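Protein P47 (Clostridium botulinum, PDB 6EKT) may be part of a progenitor toxin complex that protects botulinum neurotoxin during its passage through the host gastrointestinal tract. Local coordinates at residues P361-K366 against S390-L395. Sequence-based numbering, arbitrary orientation.
Sequences PTSSYK and SIEGAL
One water joins Glu392 to Ser363: it donates to Glu392 OE2 over 2.6 Å and is hydrogen-bonded to Ser363 OG at 2.7 Å. The bridge is bent, with an angle of about 100° at the water, and it spans a gap of 4.0 Å between Ser363 OG and Glu392 OE2. Direct touching is mostly van der Waals, between the Pro361 ring and the Glu392 carboxylate. Pro361 CG sits over the carboxylate face, 3.4 Å from Glu392 CD and nearly on the normal to that plane; the near-equal distances from Pro361 CG to Glu392 OE1 and OE2, both 3.5 Å, confirm this. Glu392 gets there with CG anti to its carbonyl carbon (chi1 -73°) and an extended chain beyond (chi2 172°), which carries the carboxylate out from the helix to the proline ring. One oxygen is thus hydrated at the surface while a face of the group is covered. Thr362 turns the other way, bonding to Gln339 through side chain and backbone, one of several pairings (Ser364 with Glu337, Lys366 with Asp335) that join strand 352-368 to its antiparallel neighbour 329-347. Helix 374-394 lies against this sheet, Ile391 packing on strands 315-326 and 329-347, consistent with the TULIP-like plan of a sheet wrapped around a long helix.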
ATOM      1  N   PRO A 361     -26.777  -8.504 -15.839  1.00 27.97           N
ATOM      2  CA  PRO A 361     -25.871  -9.561 -16.304  1.00 27.13           C
ATOM      3  C   PRO A 361     -26.319 -10.111 -17.664  1.00 27.10           C
ATOM      4  O   PRO A 361     -27.441  -9.848 -18.077  1.00 27.73           O
ATOM      5  CB  PRO A 361     -26.014 -10.638 -15.224  1.00 25.87           C
ATOM      6  CG  PRO A 361     -27.385 -10.455 -14.694  1.00 26.22           C
ATOM      7  CD  PRO A 361     -27.621  -8.976 -14.714  1.00 27.64           C
ATOM      8  N   THR A 362     -25.457 -10.836 -18.364  1.00 27.38           N
ATOM      9  CA  THR A 362     -25.884 -11.462 -19.614  1.00 27.55           C
ATOM     10  C   THR A 362     -25.745 -12.964 -19.496  1.00 26.66           C
ATOM     11  O   THR A 362     -24.887 -13.461 -18.762  1.00 25.91           O
ATOM     12  CB  THR A 362     -25.122 -10.964 -20.847  1.00 28.79           C
ATOM     13  OG1 THR A 362     -23.723 -11.115 -20.637  1.00 30.70           O
ATOM     14  CG2 THR A 362     -25.434  -9.516 -21.108  1.00 30.56           C
ATOM     15  N   SER A 363     -26.623 -13.681 -20.182  1.00 25.65           N
ATOM     16  CA  SER A 363     -26.561 -15.150 -20.150  1.00 25.08           C
ATOM     17  C   SER A 363     -27.055 -15.760 -21.448  1.00 25.41           C
ATOM     18  O   SER A 363     -27.709 -15.089 -22.258  1.00 25.39           O
ATOM     19  CB  SER A 363     -27.379 -15.707 -18.968  1.00 24.63           C
ATOM     20  OG  SER A 363     -28.739 -15.391 -19.140  1.00 25.35           O
ATOM     21  N   SER A 364     -26.746 -17.040 -21.639  1.00 24.79           N
ATOM     22  CA  SER A 364     -27.325 -17.811 -22.739  1.00 25.54           C
ATOM     23  C   SER A 364     -27.442 -19.251 -22.265  1.00 24.75           C
ATOM     24  O   SER A 364     -26.832 -19.631 -21.254  1.00 24.23           O
ATOM     25  CB  SER A 364     -26.466 -17.710 -24.011  1.00 26.26           C
ATOM     26  OG  SER A 364     -25.134 -18.157 -23.762  1.00 27.61           O
ATOM     27  N   TYR A 365     -28.226 -20.045 -22.974  1.00 24.41           N
ATOM     28  CA  TYR A 365     -28.452 -21.422 -22.559  1.00 24.94           C
ATOM     29  C   TYR A 365     -28.785 -22.256 -23.767  1.00 25.62           C
ATOM     30  O   TYR A 365     -29.193 -21.711 -24.822  1.00 25.23           O
ATOM     31  CB  TYR A 365     -29.575 -21.515 -21.501  1.00 25.54           C
ATOM     32  CG  TYR A 365     -30.867 -20.857 -21.927  1.00 27.17           C
ATOM     33  CD1 TYR A 365     -31.819 -21.559 -22.657  1.00 28.45           C
ATOM     34  CD2 TYR A 365     -31.129 -19.529 -21.602  1.00 28.32           C
ATOM     35  CE1 TYR A 365     -33.008 -20.953 -23.072  1.00 30.61           C
ATOM     36  CE2 TYR A 365     -32.320 -18.911 -21.997  1.00 30.70           C
ATOM     37  CZ  TYR A 365     -33.249 -19.631 -22.725  1.00 31.15           C
ATOM     38  OH  TYR A 365     -34.409 -19.024 -23.124  1.00 33.39           O
ATOM     39  N   LYS A 366     -28.590 -23.563 -23.623  1.00 24.90           N
ATOM     40  CA  LYS A 366     -28.976 -24.522 -24.666  1.00 26.01           C
ATOM     41  C   LYS A 366     -29.693 -25.677 -23.985  1.00 24.70           C
ATOM     42  O   LYS A 366     -29.093 -26.344 -23.121  1.00 22.81           O
ATOM     43  CB  LYS A 366     -27.749 -25.032 -25.429  1.00 28.20           C
ATOM     44  CG  LYS A 366     -28.155 -25.929 -26.594  1.00 31.88           C
ATOM     45  CD  LYS A 366     -26.990 -26.157 -27.550  1.00 35.49           C
ATOM     46  CE  LYS A 366     -27.359 -27.176 -28.619  1.00 37.79           C
ATOM     47  NZ  LYS A 366     -28.783 -27.046 -29.059  1.00 39.90           N
ATOM     48  N   SER A 390     -30.197 -17.695  -9.743  1.00 22.08           N
ATOM     49  CA  SER A 390     -29.537 -18.023  -8.460  1.00 22.43           C
ATOM     50  C   SER A 390     -28.058 -17.642  -8.478  1.00 22.27           C
ATOM     51  O   SER A 390     -27.583 -16.919  -7.590  1.00 22.50           O
ATOM     52  CB  SER A 390     -29.701 -19.507  -8.101  1.00 22.68           C
ATOM     53  OG  SER A 390     -29.091 -19.774  -6.848  1.00 23.27           O
ATOM     54  N   ILE A 391     -27.347 -18.121  -9.500  1.00 21.39           N
ATOM     55  CA  ILE A 391     -25.921 -17.874  -9.640  1.00 21.51           C
ATOM     56  C   ILE A 391     -25.658 -16.373  -9.784  1.00 22.06           C
ATOM     57  O   ILE A 391     -24.826 -15.817  -9.045  1.00 22.14           O
ATOM     58  CB  ILE A 391     -25.311 -18.681 -10.806  1.00 20.47           C
ATOM     59  CG1 ILE A 391     -25.435 -20.184 -10.514  1.00 20.97           C
ATOM     60  CG2 ILE A 391     -23.858 -18.251 -11.083  1.00 19.65           C
ATOM     61  CD1 ILE A 391     -25.144 -21.074 -11.715  1.00 20.49           C
ATOM     62  N   GLU A 392     -26.394 -15.709 -10.683  1.00 22.20           N
ATOM     63  CA  GLU A 392     -26.214 -14.255 -10.905  1.00 23.37           C
ATOM     64  C   GLU A 392     -26.357 -13.483  -9.614  1.00 23.81           C
ATOM     65  O   GLU A 392     -25.579 -12.580  -9.351  1.00 23.10           O
ATOM     66  CB  GLU A 392     -27.217 -13.710 -11.928  1.00 23.40           C
ATOM     67  CG  GLU A 392     -26.880 -14.149 -13.348  1.00 23.26           C
ATOM     68  CD  GLU A 392     -27.953 -13.797 -14.361  1.00 24.22           C
ATOM     69  OE1 GLU A 392     -29.087 -13.434 -13.960  1.00 23.72           O
ATOM     70  OE2 GLU A 392     -27.642 -13.881 -15.577  1.00 25.55           O
ATOM     71  N   GLY A 393     -27.344 -13.868  -8.801  1.00 24.33           N
ATOM     72  CA  GLY A 393     -27.645 -13.141  -7.571  1.00 25.28           C
ATOM     73  C   GLY A 393     -26.610 -13.408  -6.482  1.00 24.81           C
ATOM     74  O   GLY A 393     -26.498 -12.633  -5.535  1.00 25.08           O
ATOM     75  N   ALA A 394     -25.871 -14.507  -6.617  1.00 23.60           N
ATOM     76  CA  ALA A 394     -24.906 -14.924  -5.591  1.00 24.11           C
ATOM     77  C   ALA A 394     -23.495 -14.398  -5.873  1.00 24.22           C
ATOM     78  O   ALA A 394     -22.611 -14.583  -5.054  1.00 24.64           O
ATOM     79  CB  ALA A 394     -24.881 -16.436  -5.475  1.00 23.01           C
ATOM     80  N   LEU A 395     -23.288 -13.774  -7.030  1.00 24.39           N
ATOM     81  CA  LEU A 395     -21.931 -13.362  -7.449  1.00 24.95           C
ATOM     82  C   LEU A 395     -21.389 -12.126  -6.733  1.00 25.68           C
ATOM     83  O   LEU A 395     -20.161 -11.920  -6.668  1.00 25.42           O
ATOM     84  CB  LEU A 395     -21.863 -13.179  -8.970  1.00 24.72           C
ATOM     85  CG  LEU A 395     -22.028 -14.436  -9.834  1.00 24.46           C
ATOM     86  CD1 LEU A 395     -21.990 -14.044 -11.297  1.00 24.66           C
ATOM     87  CD2 LEU A 395     -20.979 -15.512  -9.558  1.00 24.57           C
TER
HETATM   88  O   HOH W   1     -29.542 -13.599 -17.344  1.00 30.62           O